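PDB 3OG2: beta-galactosidase from Trichoderma reesei, which probably hydrolyses terminal non-reducing beta-D-galactose residues of beta-D-galactosides, as a glycoside hydrolase of family 35. Local coordinates for residues A80-E83 with R88-A91; E830-R833 with G838-N841. All blocks are in the same frame, centred on the assembly; numbering follows the deposited sequence.

Contact 1: A80-E83 with R88-A91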
# COMPACT_ATOMS: atom_id res chain seq x y z
N ALA A 80 14.17 4.69 -9.04
CA ALA A 80 13.90 5.65 -10.13
C ALA A 80 13.65 7.06 -9.57
O ALA A 80 13.89 8.03 -10.29
CB ALA A 80 12.68 5.21 -10.94
N LEU A 81 13.18 7.18 -8.31
CA LEU A 81 12.98 8.54 -7.73
C LEU A 81 14.24 9.12 -7.13
O LEU A 81 14.27 10.35 -6.96
CB LEU A 81 11.88 8.44 -6.66
CG LEU A 81 10.47 8.14 -7.25
CD1 LEU A 81 9.52 7.85 -6.09
CD2 LEU A 81 9.99 9.31 -8.08
N LEU A 82 15.21 8.24 -6.78
CA LEU A 82 16.39 8.71 -6.04
C LEU A 82 17.61 8.84 -6.89
O LEU A 82 18.60 9.43 -6.43
CB LEU A 82 16.68 7.72 -4.90
CG LEU A 82 15.49 7.46 -3.98
CD1 LEU A 82 15.96 6.69 -2.75
CD2 LEU A 82 14.80 8.75 -3.53
N GLU A 83 17.63 8.31 -8.11
CA GLU A 83 18.79 8.48 -8.99
C GLU A 83 18.29 8.74 -10.40
O GLU A 83 18.65 8.06 -11.36
CB GLU A 83 19.76 7.29 -8.90
CG GLU A 83 21.15 7.68 -9.41
CD GLU A 83 22.11 6.52 -9.54
OE1 GLU A 83 21.71 5.37 -9.42
OE2 GLU A 83 23.31 6.78 -9.81
N ARG A 88 23.92 10.57 -9.69
CA ARG A 88 23.53 11.61 -8.71
C ARG A 88 22.42 11.10 -7.83
O ARG A 88 21.24 11.24 -8.08
CB ARG A 88 23.10 12.90 -9.40
CG ARG A 88 22.92 14.05 -8.43
CD ARG A 88 24.13 14.39 -7.58
NE ARG A 88 23.91 15.67 -6.90
CZ ARG A 88 23.49 15.91 -5.67
NH1 ARG A 88 23.22 14.87 -4.88
NH2 ARG A 88 23.35 17.16 -5.24
N PHE A 89 22.80 10.41 -6.74
CA PHE A 89 21.80 9.91 -5.81
C PHE A 89 21.31 11.11 -5.02
O PHE A 89 22.12 11.89 -4.49
CB PHE A 89 22.49 8.92 -4.88
CG PHE A 89 21.57 8.39 -3.78
CD1 PHE A 89 20.77 7.25 -4.05
CD2 PHE A 89 21.52 9.01 -2.54
CE1 PHE A 89 19.92 6.76 -3.08
CE2 PHE A 89 20.66 8.51 -1.57
CZ PHE A 89 19.89 7.38 -1.84
N ARG A 90 20.00 11.21 -4.85
CA ARG A 90 19.41 12.30 -4.10
C ARG A 90 18.23 11.75 -3.30
O ARG A 90 17.28 11.26 -3.95
CB ARG A 90 18.85 13.40 -4.99
CG ARG A 90 19.77 14.15 -5.89
CD ARG A 90 18.89 15.25 -6.57
NE ARG A 90 19.73 16.12 -7.34
CZ ARG A 90 20.19 17.27 -6.84
NH1 ARG A 90 19.91 17.71 -5.61
NH2 ARG A 90 20.96 18.00 -7.66
N ALA A 91 18.29 11.79 -1.97
CA ALA A 91 17.17 11.32 -1.13
C ALA A 91 16.92 12.39 -0.06
O ALA A 91 17.15 12.14 1.14
CB ALA A 91 17.41 9.92 -0.57
O HOH W 1 15.27 12.47 -5.49

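Contact 2: E830-R833 with G838-N841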
# COMPACT_ATOMS: atom_id res chain seq x y z
N GLU A 830 17.24 14.10 -17.79
CA GLU A 830 17.84 13.66 -16.54
C GLU A 830 18.38 14.83 -15.75
O GLU A 830 18.55 14.66 -14.53
CB GLU A 830 18.96 12.63 -16.80
CG GLU A 830 18.30 11.34 -17.33
CD GLU A 830 19.21 10.42 -18.08
OE1 GLU A 830 20.44 10.63 -18.19
OE2 GLU A 830 18.68 9.41 -18.60
N ASP A 831 18.63 15.97 -16.39
CA ASP A 831 18.89 17.23 -15.63
C ASP A 831 17.54 17.86 -15.34
O ASP A 831 17.24 18.98 -15.78
CB ASP A 831 19.80 18.13 -16.45
CG ASP A 831 21.15 17.47 -16.63
OD1 ASP A 831 21.79 17.08 -15.64
OD2 ASP A 831 21.59 17.31 -17.78
N TYR A 832 16.69 17.12 -14.60
CA TYR A 832 15.30 17.58 -14.44
C TYR A 832 15.23 18.83 -13.60
O TYR A 832 16.10 19.14 -12.75
CB TYR A 832 14.46 16.43 -13.85
CG TYR A 832 14.94 15.89 -12.52
CD1 TYR A 832 15.92 14.87 -12.49
CD2 TYR A 832 14.41 16.35 -11.33
CE1 TYR A 832 16.37 14.35 -11.28
CE2 TYR A 832 14.84 15.84 -10.11
CZ TYR A 832 15.83 14.84 -10.10
OH TYR A 832 16.24 14.33 -8.87
N ARG A 833 14.21 19.64 -13.80
CA ARG A 833 14.20 20.99 -13.22
C ARG A 833 13.67 21.06 -11.82
O ARG A 833 13.98 22.03 -11.10
CB ARG A 833 13.39 21.92 -14.14
CG ARG A 833 14.03 22.14 -15.50
CD ARG A 833 15.42 22.79 -15.38
NE ARG A 833 15.94 23.15 -16.70
CZ ARG A 833 16.00 24.37 -17.18
NH1 ARG A 833 15.58 25.39 -16.46
NH2 ARG A 833 16.50 24.54 -18.41
N GLY A 838 11.04 15.84 -7.68
CA GLY A 838 11.64 14.61 -8.16
C GLY A 838 11.59 14.46 -9.66
O GLY A 838 11.04 15.28 -10.40
N PRO A 839 12.21 13.37 -10.11
CA PRO A 839 12.53 13.22 -11.53
C PRO A 839 11.33 12.83 -12.40
O PRO A 839 11.49 12.88 -13.62
CB PRO A 839 13.57 12.06 -11.56
CG PRO A 839 13.31 11.29 -10.27
CD PRO A 839 12.85 12.31 -9.26
N LEU A 840 10.21 12.38 -11.84
CA LEU A 840 9.11 11.83 -12.66
C LEU A 840 7.89 12.75 -12.66
O LEU A 840 7.02 12.58 -13.53
CB LEU A 840 8.70 10.45 -12.15
CG LEU A 840 9.87 9.45 -12.05
CD1 LEU A 840 9.35 8.09 -11.62
CD2 LEU A 840 10.60 9.34 -13.40
N ASN A 841 7.83 13.74 -11.76
CA ASN A 841 6.60 14.51 -11.59
C ASN A 841 6.09 15.18 -12.85
O ASN A 841 4.87 15.17 -13.09
CB ASN A 841 6.87 15.55 -10.45
CG ASN A 841 5.60 16.32 -10.09
OD1 ASN A 841 4.62 15.69 -9.64
ND2 ASN A 841 5.62 17.64 -10.26

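Contact 1: A80-E83 with R88-A91
Arg88 meets Glu83 where the chain doubles back after the short helix 79-82 in the TIM-barrel domain of this family 35 enzyme, in the connection that runs from strand 72-76 to helix 98-107. The carbonyl O of Arg88 lies 3.8 Å from CG of Glu83. With CG anti to the backbone N (chi1 -160°) and the chain extended beyond it, Glu83 runs past this carbonyl to its carboxylate, which is held by Trp79, Gly87 and Asn152. The guanidinium of Arg88 turns away from the helix and lies against that of Arg90, offset toward the rim, and its NH1 makes a weak hydrogen bond to Phe89 O. Phe89 follows, its side chain lying beside that of Leu82 and pointing the same way; its CE1 comes within 3.8 Å of Leu82 CB and also touches CD1. A chi1 of 176° swings the ring away from its own backbone N, toward helix 144-163, where it stacks on His156. A serine in place of Phe89 would probably leave a gap beside Leu82 and deprive His156 of its stacking partner. Next comes the backbone hydrogen bond of the contact, from Arg90 N to Leu82 O, 2.8 Å long and fairly straight at 162°; the donor lies in the carbonyl plane. The same oxygen receives a CA-H...O contact from Phe89 CA at 3.3 Å, and Arg90 O in turn accepts one from Leu82 CA. Ala91 completes the apolar part, its CB 4.1 Å from Leu82 CD2. Beyond the direct bond, a single water spans the two backbones, donating to Leu81 O and to Arg90 O over 2.8 Å each.

Contact 2: E830-R833 with G838-N841
Tyr832 lays one face of its ring over Pro839, joining two parts of the long loop between strand 820-824 and helix 846-850. Its chi1 of 58° sends CG between the backbone N and the carbonyl carbon, toward 838-841, and chi2 of -87° turns the ring so that one face meets Pro839. Pro839 CA sits 3.5 Å above the ring plane, over the centre. Beside it, CB makes a CH-pi contact 3.8 Å from the centroid and only 17° off the ring normal, with CE1 as its nearest ring atom at 3.6 Å. The proline ring runs alongside the tyrosine in the same direction, which brings CD within 4.0 Å of the phenol OH. On the CE2 side the ring reaches the peptide linking Gly838 to Pro839, with CE2 3.6 Å from Gly838 C. Gly838 has a positive phi, and at its backbone angles a CB would run into the preceding carbonyl O and Pro839 CD. Outside the loop, Tyr832 also touches Arg90 of the barrel domain. No hydrogen bond crosses between 830-833 and 838-841, so their mutual hold consists of dispersion and CH-pi attraction between an aromatic ring, a proline and the peptide in front of it.

The two contacts lie with their centres about 10 Å apart and touch directly, bringing a connection of the TIM barrel against a loop from the later, beta-rich part of the chain. Pro839 packs on the carbonyl oxygens of Ala80 and Leu81, Leu81 CD2 meets Leu840 CD1 at 3.8 Å, and Arg90 CD rests near the Tyr832 hydroxyl. Both contacts are partly buried. In contact 1 the helix side is buried and Arg88 exposed, and polar backbone bonding joins apolar packing; contact 2 is smaller, has no hydrogen bond across it, and rests on ring packing. Contact 1 is also nearer the galactose-binding site, which holds no galactose in this model, with Leu81 about 8 Å from Ile119 between side chains.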